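Local atomic coordinates of uncharacterized protein (Bacteroides ovatus, PDB entry 4IPB), a protein that is of unknown function but belongs to the putative beta-lactamase-inhibitor-like, PepSY-like family, a relationship that does not by itself establish any inhibitory activity. Residues 54-59 against 85-90; 20-25 against 33-38. All coordinates share one frame; numbering follows the deposited sequence. Where two conformers were deposited one is given.

Contact 1 of 2, residues 54-59 against 85-90; sequences MTLTDL and NVTMVE. With GOL (glycerol), chain D.
L56 and V89 stand side by side on one face of the sheet, their side chains pointing the same way from a non-hydrogen-bonded antiparallel pair. L56 has CG anti to its carbonyl carbon (chi1 -63°), which puts CG beside V89; chi2 of 87° then turns CD2 to 3.8 Å from V89 CG2, while L56 CB meets the methyl CG2 of T87 at 3.9 Å. F139 of the C-terminal helix covers L56 and V89, and L134 touches L56 and T87, so branched apolar groups suit this face. T87 turns its methyl to L56; T87 OG1 lies 4.1 Å from D58 OD1, the two side chains running side by side.

The pair joins strands 52-58 and 82-90, the two central strands of an eight-stranded antiparallel meander. Mutual backbone bonds link T55 with E90 and T57 with M88; beyond the strand end, L59 N still reaches V86 O at 2.7 Å, with a more bent N-H...O angle of 137°. There L59 lays CD1 against M88 CB at 3.9 Å, and its CB against V86 CG1.

On the other face T55, T57 and E90 gather polar groups, next to the apolar selenomethionine M88. Short hydroxyls suit partners close to the backbone, and a long acid suits those farther out. T57 OG1 shares a water with E90 OE1, the water donating over 2.6 Å to the carboxylate oxygen and also reaching M88 O; T57 OG1 is hydrogen-bonded to K42 NZ too. T55 OG1 meets O3 of a glycerol, probably from the crystallisation liquor, at 2.6 Å, and is hydrogen-bonded to W52 NE1. E90 runs extended beyond CG, which carries its carboxylate to the glycerol, where O2 donates to E90 OE1 at 2.7 Å. The glycerol is also hydrogen-bonded to Y16.

Contact 2 of 2, residues 20-25 against 33-38; sequences NGVAWS and ANFAMN
A33 sets its methyl over the indole of W24: CB lies 3.6 Å from the centroid of the six-membered ring, only 9° off the ring normal, a CH-pi contact. The tryptophan CB leaves the strand on the same face as A33, and CG stands anti to the carbonyl carbon (chi1 -71°), beside the backbone N. CD2, at the ring fusion, lies 4.1 Å from A33 CB; CE3 passes nearer the backbone, 3.8 Å from A33 N, and CZ3 moves in beneath the methyl. Along the other edge of the six-membered ring, CE2 and CZ2 pass the same methyl, and CH2, at the far tip, makes the closest approach, 3.6 Å to A33 CB. Alanine suits the spot because a single methyl lets the flat ring come so near.

V22 closes in on that methyl roughly at right angles to the line from methyl to ring centre, with CG1 3.7 Å from A33 CB and CG2 turned to F35 CB. F12 of helix 6-15 packs edge-to-face on both W24 and F35.

In this hairpin of strands 23-27 and 30-37, A23 and N34 are hydrogen-bonded both ways, and N34 ND2 is hydrogen-bonded to OD1 of N43 on strand 40-46. Beyond V22, at G21, whose positive phi glycine adopts easily, and N20, direct bonds give way to water: water 2 links N20 O to A36 N, and water 3 links N20 N to A36 O.

The chemistry implies a face of V22, W24, A33 and F35 suited to burial against helix 6-15, a more polar face with exposed A23 and N34, and a hydrated end where the strands separate.

Both contacts belong to one eight-stranded antiparallel sheet whose strands follow chain order. Contact 2, formed first along the chain, pairs the edge strand 23-27, one of the two outermost in this chain, with 30-37; contact 1 follows it and joins 52-58 to 82-90 in the middle. Strand 40-46 lies between them and touches both: V44, for example, meets T55 of contact 1 and F35 of contact 2. Their centres are 14 Å apart and their nearest atoms about 6 Å, without touching. Contact 2 is a local hairpin, whereas contact 1 bridges 25 intervening residues that include helix 67-75, and so makes the two four-strand halves one continuous sheet.

Contact 1 of 2, residues 54-59 against 85-90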
loop_
_atom_site.group_PDB
_atom_site.type_symbol
_atom_site.label_atom_id
_atom_site.label_comp_id
_atom_site.label_asym_id
_atom_site.label_seq_id
_atom_site.Cartn_x
_atom_site.Cartn_y
_atom_site.Cartn_z
HETATM N N MSE A 54 0.367 6.889 7.160
HETATM C CA MSE A 54 -0.280 6.109 6.037
HETATM C C MSE A 54 -0.523 4.684 6.438
HETATM O O MSE A 54 0.246 4.091 7.233
HETATM C CB MSE A 54 0.468 6.213 4.701
HETATM C CG MSE A 54 1.832 5.644 4.728
HETATM SE SE MSE A 54 2.665 5.755 2.922
HETATM C CE MSE A 54 4.205 4.781 3.306
ATOM N N THR A 55 -1.536 4.076 5.790
ATOM C CA THR A 55 -1.760 2.684 5.908
ATOM C C THR A 55 -1.885 2.103 4.506
ATOM O O THR A 55 -2.614 2.649 3.663
ATOM C CB THR A 55 -3.072 2.436 6.666
ATOM O OG1 THR A 55 -2.910 2.844 8.032
ATOM C CG2 THR A 55 -3.451 0.954 6.624
ATOM N N LEU A 56 -1.215 0.989 4.311
ATOM C CA LEU A 56 -1.262 0.237 3.057
ATOM C C LEU A 56 -1.866 -1.125 3.332
ATOM O O LEU A 56 -1.365 -1.899 4.190
ATOM C CB LEU A 56 0.096 0.115 2.434
ATOM C CG LEU A 56 0.721 1.422 2.024
ATOM C CD1 LEU A 56 1.507 2.098 3.128
ATOM C CD2 LEU A 56 1.615 1.243 0.820
ATOM N N THR A 57 -2.962 -1.446 2.625
ATOM C CA THR A 57 -3.657 -2.695 2.820
ATOM C C THR A 57 -3.563 -3.512 1.526
ATOM O O THR A 57 -3.872 -3.012 0.449
ATOM C CB THR A 57 -5.150 -2.508 3.131
ATOM O OG1 THR A 57 -5.312 -1.672 4.308
ATOM C CG2 THR A 57 -5.855 -3.818 3.392
ATOM N N ASP A 58 -3.114 -4.750 1.658
ATOM C CA ASP A 58 -2.961 -5.615 0.511
ATOM C C ASP A 58 -4.293 -6.276 0.181
ATOM O O ASP A 58 -4.718 -7.223 0.861
ATOM C CB ASP A 58 -1.978 -6.732 0.850
ATOM C CG ASP A 58 -0.558 -6.218 1.180
ATOM O OD1 ASP A 58 -0.173 -5.142 0.735
ATOM O OD2 ASP A 58 0.189 -6.950 1.872
ATOM N N LEU A 59 -4.921 -5.788 -0.872
ATOM C CA LEU A 59 -6.203 -6.297 -1.342
ATOM C C LEU A 59 -6.074 -7.486 -2.296
ATOM O O LEU A 59 -7.037 -8.208 -2.469
ATOM C CB LEU A 59 -6.979 -5.174 -2.026
ATOM C CG LEU A 59 -7.330 -3.927 -1.202
ATOM C CD1 LEU A 59 -8.100 -2.907 -2.026
ATOM C CD2 LEU A 59 -8.124 -4.308 0.013
ATOM N N ASN A 85 -0.612 -7.745 -7.639
ATOM C CA ASN A 85 -1.036 -7.242 -6.349
ATOM C C ASN A 85 -1.900 -5.998 -6.514
ATOM O O ASN A 85 -1.907 -5.341 -7.557
ATOM C CB ASN A 85 0.212 -6.990 -5.502
ATOM C CG ASN A 85 -0.096 -6.757 -4.027
ATOM O OD1 ASN A 85 -1.145 -7.178 -3.491
ATOM N ND2 ASN A 85 0.848 -6.118 -3.339
ATOM N N VAL A 86 -2.683 -5.732 -5.476
ATOM C CA VAL A 86 -3.555 -4.574 -5.412
ATOM C C VAL A 86 -3.389 -4.037 -3.996
ATOM O O VAL A 86 -3.610 -4.793 -3.056
ATOM C CB VAL A 86 -5.024 -4.959 -5.696
ATOM C CG1 VAL A 86 -5.947 -3.737 -5.618
ATOM C CG2 VAL A 86 -5.162 -5.681 -7.042
ATOM N N THR A 87 -3.014 -2.758 -3.875
ATOM C CA THR A 87 -2.766 -2.152 -2.580
ATOM C C THR A 87 -3.628 -0.907 -2.416
ATOM O O THR A 87 -3.616 0.011 -3.296
ATOM C CB THR A 87 -1.293 -1.784 -2.399
ATOM O OG1 THR A 87 -0.500 -2.917 -2.699
ATOM C CG2 THR A 87 -1.005 -1.293 -0.995
HETATM N N MSE A 88 -4.340 -0.790 -1.310
HETATM C CA MSE A 88 -5.056 0.440 -0.995
HETATM C C MSE A 88 -4.182 1.270 -0.063
HETATM O O MSE A 88 -3.666 0.711 0.919
HETATM C CB MSE A 88 -6.381 0.103 -0.330
HETATM C CG MSE A 88 -7.150 1.316 0.208
HETATM SE SE MSE A 88 -7.729 2.542 -1.200
HETATM C CE MSE A 88 -9.230 1.453 -1.847
ATOM N N VAL A 89 -3.965 2.514 -0.380
ATOM C CA VAL A 89 -3.049 3.415 0.364
ATOM C C VAL A 89 -3.882 4.549 0.891
ATOM O O VAL A 89 -4.541 5.250 0.125
ATOM C CB VAL A 89 -1.867 3.933 -0.479
ATOM C CG1 VAL A 89 -0.872 4.656 0.417
ATOM C CG2 VAL A 89 -1.182 2.822 -1.215
ATOM N N GLU A 90 -3.927 4.701 2.205
ATOM C CA GLU A 90 -4.729 5.709 2.857
ATOM C C GLU A 90 -3.874 6.622 3.682
ATOM O O GLU A 90 -2.842 6.196 4.232
ATOM C CB GLU A 90 -5.779 5.101 3.745
ATOM C CG GLU A 90 -6.775 4.229 2.994
ATOM C CD GLU A 90 -7.696 3.453 3.927
ATOM O OE1 GLU A 90 -7.234 2.406 4.470
ATOM O OE2 GLU A 90 -8.855 3.915 4.091
HETATM C C1 GOL D . -7.733 4.713 7.576
HETATM O O1 GOL D . -9.001 4.370 8.165
HETATM C C2 GOL D . -6.714 3.575 7.689
HETATM O O2 GOL D . -7.233 2.339 7.192
HETATM C C3 GOL D . -6.295 3.435 9.146
HETATM O O3 GOL D . -5.197 2.532 9.205
HETATM O O HOH W 1 -5.333 0.938 3.477
#

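Contact 2 of 2, residues 20-25 against 33-38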
loop_
_atom_site.group_PDB
_atom_site.type_symbol
_atom_site.label_atom_id
_atom_site.label_comp_id
_atom_site.label_asym_id
_atom_site.label_seq_id
_atom_site.Cartn_x
_atom_site.Cartn_y
_atom_site.Cartn_z
ATOM N N ASN A 20 -1.918 -8.740 16.541
ATOM C CA ASN A 20 -0.835 -9.552 17.101
ATOM C C ASN A 20 0.150 -9.889 16.005
ATOM O O ASN A 20 -0.104 -9.649 14.824
ATOM C CB ASN A 20 -1.373 -10.815 17.778
ATOM C CG ASN A 20 -2.267 -11.677 16.874
ATOM O OD1 ASN A 20 -2.143 -11.705 15.643
ATOM N ND2 ASN A 20 -3.160 -12.429 17.511
ATOM N N GLY A 21 1.278 -10.427 16.407
ATOM C CA GLY A 21 2.311 -10.804 15.463
ATOM C C GLY A 21 2.855 -9.641 14.669
ATOM O O GLY A 21 3.217 -9.805 13.476
ATOM N N VAL A 22 2.916 -8.472 15.297
ATOM C CA VAL A 22 3.294 -7.252 14.567
ATOM C C VAL A 22 4.811 -7.209 14.448
ATOM O O VAL A 22 5.535 -7.382 15.470
ATOM C CB VAL A 22 2.841 -6.003 15.321
ATOM C CG1 VAL A 22 3.171 -4.716 14.570
ATOM C CG2 VAL A 22 1.367 -6.105 15.588
ATOM N N ALA A 23 5.273 -6.955 13.232
ATOM C CA ALA A 23 6.700 -6.829 12.917
ATOM C C ALA A 23 6.978 -5.371 12.627
ATOM O O ALA A 23 6.383 -4.823 11.675
ATOM C CB ALA A 23 7.036 -7.642 11.676
ATOM N N TRP A 24 7.852 -4.747 13.425
ATOM C CA TRP A 24 8.178 -3.320 13.274
ATOM C C TRP A 24 9.560 -3.119 12.595
ATOM O O TRP A 24 10.509 -3.828 12.847
ATOM C CB TRP A 24 8.217 -2.638 14.627
ATOM C CG TRP A 24 6.918 -2.463 15.288
ATOM C CD1 TRP A 24 6.343 -3.293 16.185
ATOM C CD2 TRP A 24 6.067 -1.331 15.163
ATOM N NE1 TRP A 24 5.149 -2.745 16.619
ATOM C CE2 TRP A 24 4.957 -1.542 15.992
ATOM C CE3 TRP A 24 6.135 -0.133 14.404
ATOM C CZ2 TRP A 24 3.949 -0.568 16.148
ATOM C CZ3 TRP A 24 5.105 0.799 14.528
ATOM C CH2 TRP A 24 4.037 0.555 15.373
ATOM N N SER A 25 9.637 -2.083 11.773
ATOM C CA SER A 25 10.871 -1.627 11.126
ATOM C C SER A 25 10.806 -0.125 10.957
ATOM O O SER A 25 9.780 0.482 11.291
ATOM C CB SER A 25 10.990 -2.276 9.735
ATOM O OG SER A 25 9.865 -1.881 8.905
ATOM N N ALA A 33 4.562 -0.768 11.021
ATOM C CA ALA A 33 3.995 -1.935 11.657
ATOM C C ALA A 33 3.375 -2.850 10.581
ATOM O O ALA A 33 2.446 -2.411 9.855
ATOM C CB ALA A 33 2.905 -1.522 12.635
ATOM N N ASN A 34 3.893 -4.074 10.477
ATOM C CA ASN A 34 3.406 -5.061 9.518
ATOM C C ASN A 34 2.670 -6.140 10.250
ATOM O O ASN A 34 3.245 -6.746 11.199
ATOM C CB ASN A 34 4.577 -5.664 8.731
ATOM C CG ASN A 34 4.153 -6.808 7.839
ATOM O OD1 ASN A 34 4.106 -7.957 8.278
ATOM N ND2 ASN A 34 3.702 -6.499 6.656
ATOM N N PHE A 35 1.467 -6.497 9.787
ATOM C CA PHE A 35 0.613 -7.496 10.483
ATOM C C PHE A 35 -0.606 -7.849 9.629
ATOM O O PHE A 35 -0.901 -7.149 8.665
ATOM C CB PHE A 35 0.087 -6.942 11.823
ATOM C CG PHE A 35 -0.733 -5.699 11.705
ATOM C CD1 PHE A 35 -0.135 -4.479 11.439
ATOM C CD2 PHE A 35 -2.096 -5.714 11.880
ATOM C CE1 PHE A 35 -0.857 -3.328 11.357
ATOM C CE2 PHE A 35 -2.841 -4.530 11.776
ATOM C CZ PHE A 35 -2.212 -3.359 11.480
ATOM N N ALA A 36 -1.378 -8.848 10.073
ATOM C CA ALA A 36 -2.620 -9.225 9.398
ATOM C C ALA A 36 -3.828 -8.852 10.243
ATOM O O ALA A 36 -3.799 -8.958 11.463
ATOM C CB ALA A 36 -2.627 -10.743 9.156
HETATM N N MSE A 37 -4.901 -8.405 9.606
HETATM C CA MSE A 37 -6.099 -7.924 10.339
HETATM C C MSE A 37 -7.308 -8.269 9.495
HETATM O O MSE A 37 -7.401 -7.838 8.338
HETATM C CB MSE A 37 -5.971 -6.390 10.554
HETATM C CG MSE A 37 -7.135 -5.630 11.223
HETATM SE SE MSE A 37 -7.589 -6.320 12.989
HETATM C CE MSE A 37 -5.898 -6.177 13.907
ATOM N N ASN A 38 -8.220 -9.067 10.073
ATOM C CA ASN A 38 -9.487 -9.487 9.422
ATOM C C ASN A 38 -9.269 -9.975 8.002
ATOM O O ASN A 38 -9.964 -9.552 7.073
ATOM C CB ASN A 38 -10.496 -8.333 9.402
ATOM C CG ASN A 38 -10.748 -7.750 10.777
ATOM O OD1 ASN A 38 -11.048 -8.479 11.718
ATOM N ND2 ASN A 38 -10.624 -6.428 10.903
HETATM O O HOH W 2 -0.330 -10.491 12.126
HETATM O O HOH W 3 -3.096 -9.527 13.996
#